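Local coordinates for uncharacterized protein (PDB 4FTD) that is of unknown function but combines a six-bladed beta-propeller with an immunoglobulin-like domain and may take part in carbohydrate metabolism, at residues G209-P214 and A241-G246; N266-F271 and S294-V299; L272-S277 and G285-L290. All coordinates share one frame; numbering follows the deposited sequence.

Contact 1 (G209-P214 and A241-G246); sequences GGKVSP and AGNRHG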
# COMPACT_ATOMS: atom_id res chain seq x y z
N GLY A 209 -29.64 12.82 6.03
CA GLY A 209 -30.61 11.76 6.30
C GLY A 209 -31.90 11.75 5.47
O GLY A 209 -32.73 10.90 5.68
N GLY A 210 -32.07 12.68 4.54
CA GLY A 210 -33.26 12.68 3.69
C GLY A 210 -33.07 13.75 2.66
O GLY A 210 -32.07 14.46 2.70
N LYS A 211 -34.07 13.93 1.81
CA LYS A 211 -34.02 14.88 0.69
C LYS A 211 -33.80 16.31 1.12
O LYS A 211 -33.26 17.11 0.36
CB LYS A 211 -35.35 14.85 -0.12
CG LYS A 211 -35.77 13.48 -0.70
CD LYS A 211 -34.68 12.84 -1.55
CE LYS A 211 -35.24 11.73 -2.42
NZ LYS A 211 -34.27 11.40 -3.48
N VAL A 212 -34.32 16.64 2.30
CA VAL A 212 -34.32 17.98 2.83
C VAL A 212 -33.11 18.24 3.78
O VAL A 212 -32.76 19.41 4.07
CB VAL A 212 -35.70 18.20 3.52
CG1 VAL A 212 -35.95 17.14 4.61
CG2 VAL A 212 -35.79 19.61 4.03
N SER A 213 -32.39 17.18 4.16
CA SER A 213 -31.25 17.33 5.08
C SER A 213 -30.01 17.90 4.33
O SER A 213 -29.57 17.28 3.37
CB SER A 213 -30.94 15.96 5.66
OG SER A 213 -29.87 16.03 6.56
N PRO A 214 -29.43 19.03 4.80
CA PRO A 214 -28.26 19.58 4.10
C PRO A 214 -27.11 18.57 3.94
O PRO A 214 -26.73 17.88 4.89
CB PRO A 214 -27.83 20.75 4.97
CG PRO A 214 -29.09 21.16 5.71
CD PRO A 214 -29.79 19.86 5.96
N ALA A 241 -31.69 10.66 -7.30
CA ALA A 241 -30.90 10.45 -6.09
C ALA A 241 -31.74 9.67 -5.09
O ALA A 241 -32.94 9.78 -5.10
CB ALA A 241 -30.43 11.77 -5.46
N GLY A 242 -31.08 8.92 -4.21
CA GLY A 242 -31.74 8.24 -3.11
C GLY A 242 -31.94 9.12 -1.89
O GLY A 242 -31.80 10.37 -1.92
N ASN A 243 -32.25 8.47 -0.79
CA ASN A 243 -32.68 9.14 0.43
C ASN A 243 -31.60 9.71 1.28
O ASN A 243 -31.67 10.87 1.69
CB ASN A 243 -33.55 8.21 1.28
CG ASN A 243 -34.91 8.01 0.67
OD1 ASN A 243 -35.53 8.97 0.23
ND2 ASN A 243 -35.37 6.76 0.59
N ARG A 244 -30.61 8.87 1.58
CA ARG A 244 -29.59 9.21 2.55
C ARG A 244 -28.18 9.11 1.97
O ARG A 244 -27.82 8.06 1.43
CB ARG A 244 -29.78 8.32 3.77
CG ARG A 244 -28.59 8.30 4.73
CD ARG A 244 -29.00 7.62 6.04
NE ARG A 244 -27.83 7.16 6.77
CZ ARG A 244 -27.79 7.00 8.10
NH1 ARG A 244 -28.85 7.22 8.87
NH2 ARG A 244 -26.69 6.55 8.66
N HIS A 245 -27.37 10.19 2.10
CA HIS A 245 -25.97 10.25 1.59
C HIS A 245 -25.01 10.71 2.64
O HIS A 245 -25.39 11.46 3.53
CB HIS A 245 -25.91 11.21 0.43
CG HIS A 245 -26.78 10.80 -0.70
ND1 HIS A 245 -28.12 11.18 -0.78
CD2 HIS A 245 -26.53 10.02 -1.78
CE1 HIS A 245 -28.63 10.65 -1.88
NE2 HIS A 245 -27.69 9.94 -2.50
N GLY A 246 -23.78 10.25 2.53
CA GLY A 246 -22.74 10.64 3.48
C GLY A 246 -22.28 9.55 4.39
O GLY A 246 -21.42 9.78 5.22
O HOH W 1 -35.49 8.62 -3.11
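The carboxamide of N243 is approached by K211 from off its plane: K211 CE passes 3.8 Å from N243 OD1, the two side chains cross obliquely, and a bridging water sits off the amide plane on the same side as CE. That water accepts weakly from K211 NZ and donates weakly to N243 OD1. A second flat group, the peptide of N243 and R244, is met at its oxygen. G210 CA stands 3.1 Å from N243 O, displaced from the peptide plane, and with 120° at the hydrogen this is a bent CA-H...O contact. Close by, G209 CA packs on R244 CG at 4.3 Å, while the arginine's guanidinium turns to a salt bridge with D247.

The loop 209-214, between strands 201-207 and 215-220 of one propeller blade, folds into a type I turn from G210 to S213. The loop 241-246 leads on to the next blade. K211 spans the two: its chain bends at chi2 (-55°), which carries CD over to 3.8 Å from G242 O, and then runs out extended. NZ makes a weak hydrogen bond of 3.1 Å to G242 O and lies 2.6 Å from A241 O.

The lysine charge therefore faces two main-chain carbonyls and a water. The hydrogen bonds that are clear, to G242 O and the water, are weak, and the carbonyl dipoles probably stabilise the ammonium.

Contact 2 (N266-F271 and S294-V299); sequences NAATEF and SDATMV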
# COMPACT_ATOMS: atom_id res chain seq x y z
N ASN A 266 -27.33 5.22 1.32
CA ASN A 266 -27.39 4.22 2.36
C ASN A 266 -27.99 2.91 1.81
O ASN A 266 -27.47 1.84 2.10
CB ASN A 266 -28.17 4.72 3.56
CG ASN A 266 -28.22 3.69 4.66
OD1 ASN A 266 -29.10 2.87 4.70
ND2 ASN A 266 -27.25 3.72 5.53
N ALA A 267 -29.01 3.02 0.96
CA ALA A 267 -29.69 1.84 0.39
C ALA A 267 -28.87 1.13 -0.71
O ALA A 267 -29.25 0.10 -1.20
CB ALA A 267 -31.11 2.22 -0.11
N ALA A 268 -27.75 1.71 -1.13
CA ALA A 268 -26.87 1.15 -2.18
C ALA A 268 -27.62 1.04 -3.53
O ALA A 268 -27.54 0.01 -4.21
CB ALA A 268 -26.29 -0.21 -1.75
N THR A 269 -28.39 2.07 -3.87
CA THR A 269 -29.03 2.16 -5.19
C THR A 269 -28.18 2.98 -6.15
O THR A 269 -28.28 2.81 -7.36
CB THR A 269 -30.44 2.78 -5.15
OG1 THR A 269 -30.35 4.13 -4.69
CG2 THR A 269 -31.42 1.94 -4.27
N GLU A 270 -27.36 3.90 -5.64
CA GLU A 270 -26.58 4.76 -6.51
C GLU A 270 -25.41 5.37 -5.81
O GLU A 270 -25.25 5.22 -4.61
CB GLU A 270 -27.51 5.90 -7.05
CG GLU A 270 -28.42 6.65 -6.03
CD GLU A 270 -27.76 7.80 -5.27
OE1 GLU A 270 -26.56 8.05 -5.46
OE2 GLU A 270 -28.45 8.51 -4.46
N PHE A 271 -24.61 6.07 -6.60
CA PHE A 271 -23.59 7.00 -6.15
C PHE A 271 -23.91 8.36 -6.74
O PHE A 271 -24.33 8.46 -7.87
CB PHE A 271 -22.22 6.61 -6.67
CG PHE A 271 -21.57 5.49 -5.93
CD1 PHE A 271 -21.68 4.20 -6.38
CD2 PHE A 271 -20.83 5.74 -4.80
CE1 PHE A 271 -21.08 3.18 -5.71
CE2 PHE A 271 -20.22 4.71 -4.13
CZ PHE A 271 -20.34 3.43 -4.58
N SER A 294 -27.29 -3.32 -4.51
CA SER A 294 -27.49 -3.53 -3.07
C SER A 294 -26.31 -4.24 -2.41
O SER A 294 -26.00 -3.93 -1.28
CB SER A 294 -28.80 -4.28 -2.77
OG SER A 294 -28.66 -5.56 -3.27
N ASP A 295 -25.63 -5.13 -3.14
CA ASP A 295 -24.46 -5.84 -2.61
C ASP A 295 -23.27 -4.94 -2.26
O ASP A 295 -22.38 -5.40 -1.56
CB ASP A 295 -23.96 -6.91 -3.55
CG ASP A 295 -24.77 -8.23 -3.45
OD1 ASP A 295 -25.36 -8.54 -2.39
OD2 ASP A 295 -24.79 -8.96 -4.45
N ALA A 296 -23.22 -3.71 -2.78
CA ALA A 296 -22.20 -2.74 -2.39
C ALA A 296 -22.36 -2.39 -0.92
O ALA A 296 -21.36 -2.21 -0.22
CB ALA A 296 -22.28 -1.46 -3.22
N THR A 297 -23.61 -2.28 -0.48
CA THR A 297 -24.01 -1.80 0.85
C THR A 297 -23.61 -0.34 1.07
O THR A 297 -23.10 0.36 0.17
CB THR A 297 -23.47 -2.69 2.03
OG1 THR A 297 -22.08 -2.37 2.27
CG2 THR A 297 -23.64 -4.20 1.75
N MSE A 298 -23.84 0.14 2.28
CA MSE A 298 -23.38 1.47 2.68
C MSE A 298 -21.86 1.59 2.85
O MSE A 298 -21.37 2.73 2.92
CB MSE A 298 -24.03 1.87 3.98
CG MSE A 298 -23.67 0.90 5.14
SE MSE A 298 -24.28 1.66 6.78
CE MSE A 298 -22.92 2.97 7.07
N VAL A 299 -21.15 0.45 3.00
CA VAL A 299 -19.68 0.38 3.12
C VAL A 299 -19.11 -0.01 1.77
O VAL A 299 -19.00 -1.18 1.42
CB VAL A 299 -19.21 -0.57 4.24
CG1 VAL A 299 -17.68 -0.43 4.49
CG2 VAL A 299 -20.02 -0.30 5.51
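N266 opens the first segment beside M298, a selenomethionine, the two side chains lying side by side and pointing the same way. CG of N266 is anti to the backbone N (chi1 -179°), and ND2 comes within 3.8 Å of M298 SE; the polar bond of ND2 goes instead to D247. Nearer the backbone, M298 CB lies 3.9 Å from N266 O, and the side chain goes on to pack against L411. The setting is the six-bladed beta-propeller: segment 266-271 runs from a loop into the start of strand 270-277 of one blade, and 294-299 belongs to the connection from that blade to strand 300-304 of the next.

A268 has left-handed backbone angles (phi 62°) and directs CB into the second segment. There CB meets T297 N at 3.6 Å and S294 O at 3.8 Å, the donor and acceptor of the hydrogen bond joining T297 to S294 around the 3-10 segment 294-296. The methyl of A296 is a looser neighbour. A268 O comes near S294 N, but the angle is too poor for a bond.

Beyond the contact, the F271 ring meets that of W313 in the next blade, with the planes about 85° apart.

In the second segment T297 OG1 accepts from V299 N at 3.1 Å, an ST turn, and also donates to A296 O at 2.6 Å.

Contact 3 (L272-S277 and G285-L290); sequences LKVPIS and GNIKVL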
# COMPACT_ATOMS: atom_id res chain seq x y z
N LEU A 272 -23.70 9.40 -5.95
CA LEU A 272 -23.61 10.78 -6.43
C LEU A 272 -22.15 10.98 -6.76
O LEU A 272 -21.31 10.76 -5.91
CB LEU A 272 -24.02 11.78 -5.34
CG LEU A 272 -25.48 11.63 -4.88
CD1 LEU A 272 -25.84 12.74 -3.89
CD2 LEU A 272 -26.47 11.58 -6.06
N LYS A 273 -21.85 11.30 -8.01
CA LYS A 273 -20.50 11.67 -8.47
C LYS A 273 -20.44 13.21 -8.49
O LYS A 273 -21.00 13.84 -9.36
CB LYS A 273 -20.21 11.10 -9.87
CG LYS A 273 -18.83 11.48 -10.35
CD LYS A 273 -18.35 10.71 -11.56
CE LYS A 273 -18.95 11.26 -12.84
NZ LYS A 273 -18.03 10.98 -13.96
N VAL A 274 -19.72 13.79 -7.55
CA VAL A 274 -19.68 15.25 -7.33
C VAL A 274 -18.37 15.83 -7.87
O VAL A 274 -17.32 15.53 -7.34
CB VAL A 274 -19.82 15.56 -5.85
CG1 VAL A 274 -19.81 17.07 -5.59
CG2 VAL A 274 -21.13 14.96 -5.32
N PRO A 275 -18.41 16.63 -8.96
CA PRO A 275 -17.12 17.14 -9.47
C PRO A 275 -16.55 18.27 -8.64
O PRO A 275 -17.30 19.09 -8.11
CB PRO A 275 -17.46 17.66 -10.88
CG PRO A 275 -18.83 17.14 -11.17
CD PRO A 275 -19.53 17.02 -9.83
N ILE A 276 -15.22 18.31 -8.56
CA ILE A 276 -14.51 19.34 -7.82
C ILE A 276 -13.34 19.79 -8.71
O ILE A 276 -12.73 18.97 -9.38
CB ILE A 276 -14.09 18.85 -6.40
CG1 ILE A 276 -13.43 19.99 -5.61
CG2 ILE A 276 -13.13 17.72 -6.46
CD1 ILE A 276 -13.53 19.84 -4.10
N SER A 277 -13.09 21.09 -8.74
CA SER A 277 -11.98 21.69 -9.45
C SER A 277 -11.36 22.81 -8.63
O SER A 277 -12.01 23.44 -7.80
CB SER A 277 -12.41 22.27 -10.81
OG SER A 277 -13.44 23.22 -10.60
N GLY A 285 -24.05 21.83 -11.07
CA GLY A 285 -24.71 21.50 -12.33
C GLY A 285 -24.24 20.21 -12.99
O GLY A 285 -24.89 19.75 -13.91
N ASN A 286 -23.12 19.63 -12.56
CA ASN A 286 -22.65 18.38 -13.15
C ASN A 286 -22.55 17.19 -12.20
O ASN A 286 -21.81 16.24 -12.48
CB ASN A 286 -21.34 18.60 -13.91
CG ASN A 286 -21.59 19.20 -15.25
OD1 ASN A 286 -22.34 18.64 -16.05
ND2 ASN A 286 -21.00 20.35 -15.51
N ILE A 287 -23.32 17.24 -11.11
CA ILE A 287 -23.43 16.06 -10.26
C ILE A 287 -24.16 15.02 -11.08
O ILE A 287 -25.17 15.33 -11.67
CB ILE A 287 -24.22 16.32 -8.97
CG1 ILE A 287 -23.42 17.30 -8.08
CG2 ILE A 287 -24.53 14.99 -8.27
CD1 ILE A 287 -24.18 17.85 -6.90
N LYS A 288 -23.60 13.82 -11.13
CA LYS A 288 -24.19 12.70 -11.83
C LYS A 288 -24.64 11.64 -10.82
O LYS A 288 -24.00 11.42 -9.79
CB LYS A 288 -23.19 12.04 -12.79
CG LYS A 288 -22.55 12.91 -13.86
CD LYS A 288 -23.53 13.54 -14.84
CE LYS A 288 -22.75 14.29 -15.93
NZ LYS A 288 -23.50 15.49 -16.39
N VAL A 289 -25.74 10.96 -11.14
CA VAL A 289 -26.28 9.87 -10.33
C VAL A 289 -25.89 8.60 -11.09
O VAL A 289 -26.30 8.43 -12.23
CB VAL A 289 -27.80 9.99 -10.17
CG1 VAL A 289 -28.38 8.74 -9.51
CG2 VAL A 289 -28.14 11.29 -9.39
N LEU A 290 -25.08 7.74 -10.48
CA LEU A 290 -24.57 6.53 -11.15
C LEU A 290 -25.18 5.30 -10.53
O LEU A 290 -25.33 5.26 -9.34
CB LEU A 290 -23.05 6.46 -11.01
CG LEU A 290 -22.28 7.70 -11.47
CD1 LEU A 290 -20.80 7.56 -11.10
CD2 LEU A 290 -22.49 7.96 -12.97
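K273 and K288 lie side by side and point the same way from one face of the sheet, with K273 CE 4.1 Å from K288 CG. CG of K273 is anti to its backbone N (chi1 -180°), and the chain bends at chi3, after which NZ reaches E325 in a salt bridge and the ring of F260 in a cation-pi contact. L290 slants across this chain, its CD1 touching K273 CB at 3.8 Å. On the other face L272 and V289 run alongside each other, CD2 of the leucine meeting CG2 of the valine at 3.7 Å. There I287 CG1 meets V274 CG2, and its CG2 lies near L272 CB.

The strands are the outer hairpin of a four-stranded antiparallel propeller blade, with 281-291 at its edge. K273 and K288 form a hydrogen-bonded pair: K273 N to K288 O is 2.8 Å and almost straight at 173°, and K288 N to K273 O is 3.1 Å. L272 and V289 form the adjoining non-hydrogen-bonded pair.

Beyond K273-K288 the pairing is interrupted at N286 and I287, and P275 bonds by its backbone to D283. The CG and CD corner of the P275 ring abuts the N286 carbonyl, CG 3.4 Å from N286 O. An alanine here would remove that corner and would probably leave the N286 peptide and I287 CG1 less well packed. N286 ND2 donates to D283.

All three contacts lie on the same side of the chain's centre, but differ in burial. Contact 1 is a surface meeting of a loop within one blade with the connection to the next, whereas contacts 2 and 3 are partly buried. Contacts 2 and 3 share strand 270-277, and F271 O bonds to L290 N at 2.8 Å, continuing the pairing from one to the other. Contact 1 joins both: the E270 carboxylate probably takes hydrogen bonds from H245 and G242, and L272 packs on A241 and H245. A lysine on carbonyls and water marks the surface loops, packing without cross-segment hydrogen bonds the blade connection, and paired backbone bonds, with apolar packing on one face and lysines on the other, the hairpin.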